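PDB 6YP4: adenylate cyclase from Hippeastrum hybrid cultivar, which shows dominant triphosphatase activity although first taken for an adenylyl cyclase, and binds a GTP analogue and magnesium in a CYTH domain. Local coordinates for residues L7-P12 / Q16-A21; L146-D151 / G175-F180. All blocks are in the same frame, centred on the assembly; numbering follows the deposited sequence.

In the fold
Contacts 1 and 2 share one apolar layer on the outside of the antiparallel barrel, with centres about 11 Å apart. Contact 1 sets the end of strand 2-9 against helix 12-22, which follows it after a short link; contact 2 brings helix 170-183 against strand 147-155. They meet at L7 CD1 and L177 CG, 3.7 Å apart, and where L18 and L9 reach L150. Contact 2 is the more buried and is carried by leucines alone, without hydrogen bonds. Contact 1 is half surface: L9 and L18 are buried between barrel wall and helix, while its helix-start polar bonds lie outside. Both strands run on to the pocket, but only contact 2 touches the analogues, through I147 and E149.

Contact 1. Residues L7-P12 / Q16-A21; sequences LRLPSP and QLLSDA. With EDO (1,2-ethanediol), chain H.
L9 and L18 make the apolar part of this contact, their side chains meeting at about a right angle. CD2 of L18 comes in against both methyls of L9 and lies 3.8 Å from CD1. Both CB atoms point across the gap; in L18 the CG branch swings anti to the backbone N (chi1 -179°), which places CD2 against L9 and leaves CD1 for F180.

The backbone link is the first turn of helix 12-22. N of Q16 donates to O of P12 at 2.8 Å. S11 is the N-cap: its OG bonds to the backbone N of A14, at the start of the same helix.

Side-chain polar contacts lie on the outer surface. Q16, bent at chi2 (72°), folds its amide along the helix, and NE2 donates to OD2 of D20 at 3.0 Å, on the syn side of the carboxylate but tilted from its plane. On the strand, an ethanediol, probably from the crystallisation liquor, donates from O2 to O of R8 (3.1 Å) and sets O1 over the face of the R8 guanidinium. NH1 of that group is held by O of L205.

Strand 158-166 pairs with this strand and adds Y161 beside L9 and I163 beside L18. L150 of strand 147-155 touches both leucines, and F180 and L181 of helix 170-183 close on L18.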
loop_
_atom_site.group_PDB
_atom_site.type_symbol
_atom_site.label_atom_id
_atom_site.label_comp_id
_atom_site.label_asym_id
_atom_site.label_seq_id
_atom_site.Cartn_x
_atom_site.Cartn_y
_atom_site.Cartn_z
ATOM N N LEU A 7 8.911 11.786 -11.332
ATOM C CA LEU A 7 9.492 11.975 -12.658
ATOM C C LEU A 7 8.390 11.910 -13.707
ATOM O O LEU A 7 7.460 11.112 -13.589
ATOM C CB LEU A 7 10.533 10.904 -12.953
ATOM C CG LEU A 7 11.526 10.575 -11.836
ATOM C CD1 LEU A 7 12.320 9.330 -12.205
ATOM C CD2 LEU A 7 12.471 11.748 -11.579
ATOM N N ARG A 8 8.489 12.737 -14.742
ATOM C CA ARG A 8 7.475 12.763 -15.789
ATOM C C ARG A 8 8.008 12.076 -17.043
ATOM O O ARG A 8 9.144 12.321 -17.449
ATOM C CB ARG A 8 7.058 14.203 -16.096
ATOM C CG ARG A 8 5.982 14.325 -17.166
ATOM C CD ARG A 8 5.573 15.776 -17.367
ATOM N NE ARG A 8 4.581 15.902 -18.426
ATOM C CZ ARG A 8 4.268 17.048 -19.022
ATOM N NH1 ARG A 8 4.870 18.182 -18.663
ATOM N NH2 ARG A 8 3.354 17.058 -19.982
ATOM N N LEU A 9 7.177 11.196 -17.659
ATOM C CA LEU A 9 7.531 10.641 -18.962
ATOM C C LEU A 9 6.910 11.478 -20.089
ATOM O O LEU A 9 5.772 11.953 -19.959
ATOM C CB LEU A 9 7.062 9.194 -19.087
ATOM C CG LEU A 9 7.320 8.342 -17.841
ATOM C CD1 LEU A 9 6.843 6.942 -18.075
ATOM C CD2 LEU A 9 8.796 8.329 -17.538
ATOM N N PRO A 10 7.612 11.624 -21.221
ATOM C CA PRO A 10 7.129 12.539 -22.283
ATOM C C PRO A 10 5.991 12.018 -23.152
ATOM O O PRO A 10 5.343 12.831 -23.826
ATOM C CB PRO A 10 8.383 12.770 -23.156
ATOM C CG PRO A 10 9.288 11.596 -22.857
ATOM C CD PRO A 10 9.021 11.224 -21.414
ATOM N N SER A 11 5.736 10.719 -23.229
ATOM C CA SER A 11 5.004 10.224 -24.384
ATOM C C SER A 11 4.386 8.884 -24.059
ATOM O O SER A 11 4.844 8.191 -23.137
ATOM C CB SER A 11 5.931 10.080 -25.601
ATOM O OG SER A 11 6.857 9.034 -25.336
ATOM N N PRO A 12 3.371 8.466 -24.815
ATOM C CA PRO A 12 2.875 7.083 -24.716
ATOM C C PRO A 12 3.950 6.032 -24.924
ATOM O O PRO A 12 3.966 5.018 -24.220
ATOM C CB PRO A 12 1.820 7.016 -25.827
ATOM C CG PRO A 12 1.308 8.445 -25.928
ATOM C CD PRO A 12 2.560 9.289 -25.730
ATOM N N GLN A 16 4.845 3.024 -22.435
ATOM C CA GLN A 16 4.818 1.632 -22.870
ATOM C C GLN A 16 6.121 0.916 -22.534
ATOM O O GLN A 16 6.112 -0.145 -21.899
ATOM C CB GLN A 16 4.548 1.571 -24.376
ATOM C CG GLN A 16 4.691 0.185 -24.999
ATOM C CD GLN A 16 3.554 -0.752 -24.609
ATOM O OE1 GLN A 16 2.377 -0.378 -24.641
ATOM N NE2 GLN A 16 3.901 -1.976 -24.243
ATOM N N LEU A 17 7.261 1.471 -22.962
ATOM C CA LEU A 17 8.519 0.748 -22.782
ATOM C C LEU A 17 8.907 0.654 -21.299
ATOM O O LEU A 17 9.427 -0.376 -20.856
ATOM C CB LEU A 17 9.623 1.389 -23.617
ATOM C CG LEU A 17 9.491 1.225 -25.135
ATOM C CD1 LEU A 17 10.564 1.995 -25.887
ATOM C CD2 LEU A 17 9.513 -0.222 -25.551
ATOM N N LEU A 18 8.623 1.685 -20.493
ATOM C CA LEU A 18 8.877 1.540 -19.052
ATOM C C LEU A 18 7.958 0.494 -18.425
ATOM O O LEU A 18 8.386 -0.286 -17.554
ATOM C CB LEU A 18 8.716 2.883 -18.346
ATOM C CG LEU A 18 8.964 2.909 -16.836
ATOM C CD1 LEU A 18 10.275 2.282 -16.480
ATOM C CD2 LEU A 18 8.919 4.331 -16.330
ATOM N N SER A 19 6.691 0.471 -18.854
ATOM C CA SER A 19 5.743 -0.519 -18.360
ATOM C C SER A 19 6.258 -1.935 -18.607
ATOM O O SER A 19 6.220 -2.790 -17.708
ATOM C CB SER A 19 4.381 -0.281 -19.024
ATOM O OG SER A 19 3.418 -1.252 -18.641
ATOM N N ASP A 20 6.781 -2.183 -19.817
ATOM C CA ASP A 20 7.374 -3.475 -20.157
ATOM C C ASP A 20 8.608 -3.755 -19.319
ATOM O O ASP A 20 8.826 -4.894 -18.892
ATOM C CB ASP A 20 7.759 -3.524 -21.642
ATOM C CG ASP A 20 6.566 -3.459 -22.556
ATOM O OD1 ASP A 20 5.470 -3.894 -22.134
ATOM O OD2 ASP A 20 6.724 -2.976 -23.703
ATOM N N ALA A 21 9.450 -2.733 -19.101
ATOM C CA ALA A 21 10.670 -2.934 -18.320
ATOM C C ALA A 21 10.377 -3.326 -16.878
ATOM O O ALA A 21 11.160 -4.066 -16.274
ATOM C CB ALA A 21 11.541 -1.677 -18.350
HETATM C C1 EDO H . 8.515 16.502 -20.256
HETATM O O1 EDO H . 7.247 16.124 -20.814
HETATM C C2 EDO H . 8.925 15.479 -19.212
HETATM O O2 EDO H . 9.202 14.226 -19.848
#

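Contact 2. Residues L146-D151 / G175-F180; sequences LILELD and GLLEGF. With GCP (phosphomethylphosphonic acid guanylate ester), chain B; GCP (phosphomethylphosphonic acid guanylate ester), chain C.
L148 and L177 form the buried half of this contact, their side chains sliding past each other in opposite directions so that CD2 of L148 comes to rest 4.2 Å from CD1 of L177. In L177 the CG stands anti to the backbone N (chi1 -171°), turning its methyls from the helix toward the sheet. L22 and C165 also touch L148, and L7 touches L177.

Two residues back, in the loop that leads into the strand, the contact thins. CD1 of L146 and CD1 of L176 are 4.3 Å apart, and L176 is partly exposed at the margin; T168 of the second subunit packs on L146. The far side of the helix turns to solvent at G175 and G179, while E178 is tied to the hydroxyls of Y188 and Y190.

The strand belongs to the closed antiparallel barrel of the CYTH fold, the triphosphate tunnel, and its residues alternate: L148 and L150, like L146 just before the strand, face the outer helices, whereas I147, E149 and D151 face inward. D151 makes salt bridges with R137 and K195, both residues of the ligand pocket, and so probably steadies them. E149, a pocket residue modelled in two conformers, brings both carboxylate oxygens up to the chain B ribose in one of them, OE2 lying a doubtful 3.2 Å from C3'.

I147 lies over one face of the chain C guanine at its N2-C2-N3 part: CG2 approaches N2 at 3.7 Å, and CG1 is 3.8 Å from N3. An alanine here would remove CG1, CG2 and CD1, and is likely to leave that part of the face without its apolar cover. V139 and R141 of the adjoining strand 127-141 touch the isoleucine.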
loop_
_atom_site.group_PDB
_atom_site.type_symbol
_atom_site.label_atom_id
_atom_site.label_comp_id
_atom_site.label_asym_id
_atom_site.label_seq_id
_atom_site.Cartn_x
_atom_site.Cartn_y
_atom_site.Cartn_z
ATOM N N LEU A 146 11.236 -1.172 -2.551
ATOM C CA LEU A 146 10.695 0.110 -2.982
ATOM C C LEU A 146 9.476 -0.096 -3.871
ATOM O O LEU A 146 9.444 -1.003 -4.709
ATOM C CB LEU A 146 11.763 0.902 -3.745
ATOM C CG LEU A 146 13.019 1.307 -2.959
ATOM C CD1 LEU A 146 14.151 1.752 -3.896
ATOM C CD2 LEU A 146 12.674 2.395 -1.939
ATOM N N ILE A 147 8.472 0.758 -3.679
ATOM C CA ILE A 147 7.202 0.695 -4.393
ATOM C C ILE A 147 7.211 1.794 -5.445
ATOM O O ILE A 147 7.318 2.978 -5.103
ATOM C CB ILE A 147 6.008 0.864 -3.437
ATOM C CG1 ILE A 147 5.959 -0.278 -2.399
ATOM C CG2 ILE A 147 4.718 1.029 -4.212
ATOM C CD1 ILE A 147 5.608 -1.605 -3.008
ATOM N N LEU A 148 7.101 1.406 -6.711
ATOM C CA LEU A 148 6.994 2.349 -7.826
ATOM C C LEU A 148 5.556 2.426 -8.310
ATOM O O LEU A 148 4.880 1.400 -8.442
ATOM C CB LEU A 148 7.890 1.924 -8.989
ATOM C CG LEU A 148 9.378 1.664 -8.733
ATOM C CD1 LEU A 148 10.018 1.127 -9.997
ATOM C CD2 LEU A 148 10.118 2.900 -8.229
ATOM N N GLU A 149 5.088 3.650 -8.586
ATOM C CA GLU A 149 3.738 3.889 -9.082
ATOM C C GLU A 149 3.841 4.589 -10.424
ATOM O O GLU A 149 4.362 5.709 -10.496
ATOM C CB GLU A 149 2.924 4.741 -8.109
ATOM C CG GLU A 149 2.450 4.002 -6.871
ATOM C CD GLU A 149 2.419 4.904 -5.660
ATOM O OE1 GLU A 149 3.508 5.262 -5.177
ATOM O OE2 GLU A 149 1.316 5.272 -5.205
ATOM N N LEU A 150 3.370 3.925 -11.479
ATOM C CA LEU A 150 3.411 4.437 -12.844
ATOM C C LEU A 150 1.997 4.864 -13.214
ATOM O O LEU A 150 1.082 4.032 -13.249
ATOM C CB LEU A 150 3.935 3.356 -13.789
ATOM C CG LEU A 150 4.145 3.686 -15.264
ATOM C CD1 LEU A 150 5.295 4.682 -15.430
ATOM C CD2 LEU A 150 4.408 2.424 -16.076
ATOM N N ASP A 151 1.811 6.154 -13.481
ATOM C CA ASP A 151 0.489 6.740 -13.613
ATOM C C ASP A 151 0.211 7.144 -15.056
ATOM O O ASP A 151 1.097 7.633 -15.760
ATOM C CB ASP A 151 0.340 7.975 -12.713
ATOM C CG ASP A 151 0.199 7.630 -11.238
ATOM O OD1 ASP A 151 -0.353 6.540 -10.890
ATOM O OD2 ASP A 151 0.606 8.486 -10.421
ATOM N N GLY A 175 18.621 8.718 -7.215
ATOM C CA GLY A 175 19.757 8.243 -7.994
ATOM C C GLY A 175 19.535 6.853 -8.561
ATOM O O GLY A 175 19.775 6.602 -9.744
ATOM N N LEU A 176 19.066 5.928 -7.722
ATOM C CA LEU A 176 18.691 4.600 -8.201
ATOM C C LEU A 176 17.684 4.674 -9.350
ATOM O O LEU A 176 17.837 4.003 -10.377
ATOM C CB LEU A 176 18.103 3.789 -7.046
ATOM C CG LEU A 176 19.045 3.392 -5.909
ATOM C CD1 LEU A 176 18.297 2.611 -4.865
ATOM C CD2 LEU A 176 20.227 2.588 -6.397
ATOM N N LEU A 177 16.613 5.449 -9.170
ATOM C CA LEU A 177 15.542 5.475 -10.158
ATOM C C LEU A 177 16.017 6.110 -11.460
ATOM O O LEU A 177 15.763 5.584 -12.551
ATOM C CB LEU A 177 14.323 6.216 -9.588
ATOM C CG LEU A 177 13.011 6.185 -10.383
ATOM C CD1 LEU A 177 12.675 4.788 -10.900
ATOM C CD2 LEU A 177 11.841 6.748 -9.582
ATOM N N GLU A 178 16.721 7.239 -11.371
ATOM C CA GLU A 178 17.281 7.836 -12.580
ATOM C C GLU A 178 18.234 6.877 -13.287
ATOM O O GLU A 178 18.202 6.757 -14.519
ATOM C CB GLU A 178 17.984 9.152 -12.246
ATOM C CG GLU A 178 17.068 10.245 -11.678
ATOM C CD GLU A 178 17.675 11.643 -11.802
ATOM O OE1 GLU A 178 17.936 12.278 -10.760
ATOM O OE2 GLU A 178 17.856 12.105 -12.947
ATOM N N GLY A 179 19.088 6.184 -12.526
ATOM C CA GLY A 179 20.018 5.239 -13.130
ATOM C C GLY A 179 19.326 4.117 -13.887
ATOM O O GLY A 179 19.815 3.668 -14.921
ATOM N N PHE A 180 18.177 3.655 -13.385
ATOM C CA PHE A 180 17.438 2.583 -14.058
ATOM C C PHE A 180 16.777 3.094 -15.331
ATOM O O PHE A 180 16.761 2.401 -16.355
ATOM C CB PHE A 180 16.402 1.996 -13.092
ATOM C CG PHE A 180 15.441 0.994 -13.705
ATOM C CD1 PHE A 180 15.748 -0.363 -13.722
ATOM C CD2 PHE A 180 14.198 1.403 -14.188
ATOM C CE1 PHE A 180 14.844 -1.298 -14.247
ATOM C CE2 PHE A 180 13.285 0.478 -14.721
ATOM C CZ PHE A 180 13.611 -0.879 -14.744
HETATM P PG GCP B . 0.424 11.964 -6.505
HETATM O O1G GCP B . 1.688 12.270 -7.252
HETATM O O2G GCP B . -0.621 11.399 -7.441
HETATM O O3G GCP B . -0.091 13.221 -5.848
HETATM C C3B GCP B . 0.812 10.717 -5.228
HETATM P PB GCP B . -0.724 10.390 -4.243
HETATM O O1B GCP B . -1.509 11.641 -3.976
HETATM O O2B GCP B . -1.568 9.326 -4.902
HETATM O O3A GCP B . -0.185 9.810 -2.802
HETATM P PA GCP B . -1.250 9.095 -1.773
HETATM O O1A GCP B . -0.916 9.603 -0.382
HETATM O O2A GCP B . -2.641 9.543 -2.168
HETATM O "O5'" GCP B . -1.140 7.415 -1.902
HETATM C "C5'" GCP B . -0.047 6.856 -2.619
HETATM C "C4'" GCP B . 1.331 7.123 -1.877
HETATM O "O4'" GCP B . 1.290 6.849 -0.342
HETATM C "C3'" GCP B . 2.212 6.318 -2.335
HETATM O "O3'" GCP B . 3.463 7.020 -2.542
HETATM C "C2'" GCP B . 2.345 5.047 -1.249
HETATM O "O2'" GCP B . 3.741 4.600 -1.070
HETATM C "C1'" GCP B . 1.800 5.382 -0.144
HETATM N N9 GCP B . 0.643 4.448 0.159
HETATM C C8 GCP B . -0.609 4.788 -0.169
HETATM N N7 GCP B . -1.442 3.799 0.205
HETATM C C5 GCP B . -0.696 2.835 0.769
HETATM C C6 GCP B . -1.030 1.603 1.326
HETATM O O6 GCP B . -2.162 1.250 1.353
HETATM N N1 GCP B . -0.077 0.819 1.830
HETATM C C2 GCP B . 1.221 1.224 1.800
HETATM N N2 GCP B . 2.177 0.283 2.380
HETATM N N3 GCP B . 1.549 2.427 1.254
HETATM C C4 GCP B . 0.589 3.232 0.740
HETATM P PG GCP C . 3.932 -10.600 7.604
HETATM O O1G GCP C . 4.685 -10.274 8.859
HETATM O O2G GCP C . 2.466 -10.821 7.906
HETATM O O3G GCP C . 4.523 -11.833 6.966
HETATM C C3B GCP C . 4.094 -9.181 6.465
HETATM P PB GCP C . 3.237 -9.603 4.877
HETATM O O1B GCP C . 3.461 -11.030 4.468
HETATM O O2B GCP C . 1.768 -9.264 4.952
HETATM O O3A GCP C . 3.938 -8.634 3.748
HETATM P PA GCP C . 3.231 -8.475 2.273
HETATM O O1A GCP C . 4.350 -8.528 1.248
HETATM O O2A GCP C . 2.297 -9.651 2.081
HETATM O "O5'" GCP C . 2.349 -7.036 2.207
HETATM C "C5'" GCP C . 2.525 -6.080 3.243
HETATM C "C4'" GCP C . 3.986 -5.458 3.218
HETATM O "O4'" GCP C . 4.475 -5.044 1.796
HETATM C "C3'" GCP C . 3.989 -4.377 3.899
HETATM O "O3'" GCP C . 5.180 -4.314 4.722
HETATM C "C2'" GCP C . 3.871 -3.101 2.817
HETATM O "O2'" GCP C . 4.715 -1.952 3.202
HETATM C "C1'" GCP C . 4.138 -3.523 1.641
HETATM N N9 GCP C . 2.931 -3.329 0.742
HETATM C C8 GCP C . 2.068 -4.331 0.537
HETATM N N7 GCP C . 1.097 -3.907 -0.292
HETATM C C5 GCP C . 1.360 -2.627 -0.602
HETATM C C6 GCP C . 0.697 -1.707 -1.410
HETATM O O6 GCP C . -0.299 -2.021 -1.974
HETATM N N1 GCP C . 1.181 -0.473 -1.552
HETATM C C2 GCP C . 2.323 -0.114 -0.906
HETATM N N2 GCP C . 2.757 1.262 -1.135
HETATM N N3 GCP C . 2.971 -1.011 -0.114
HETATM C C4 GCP C . 2.488 -2.268 0.036
#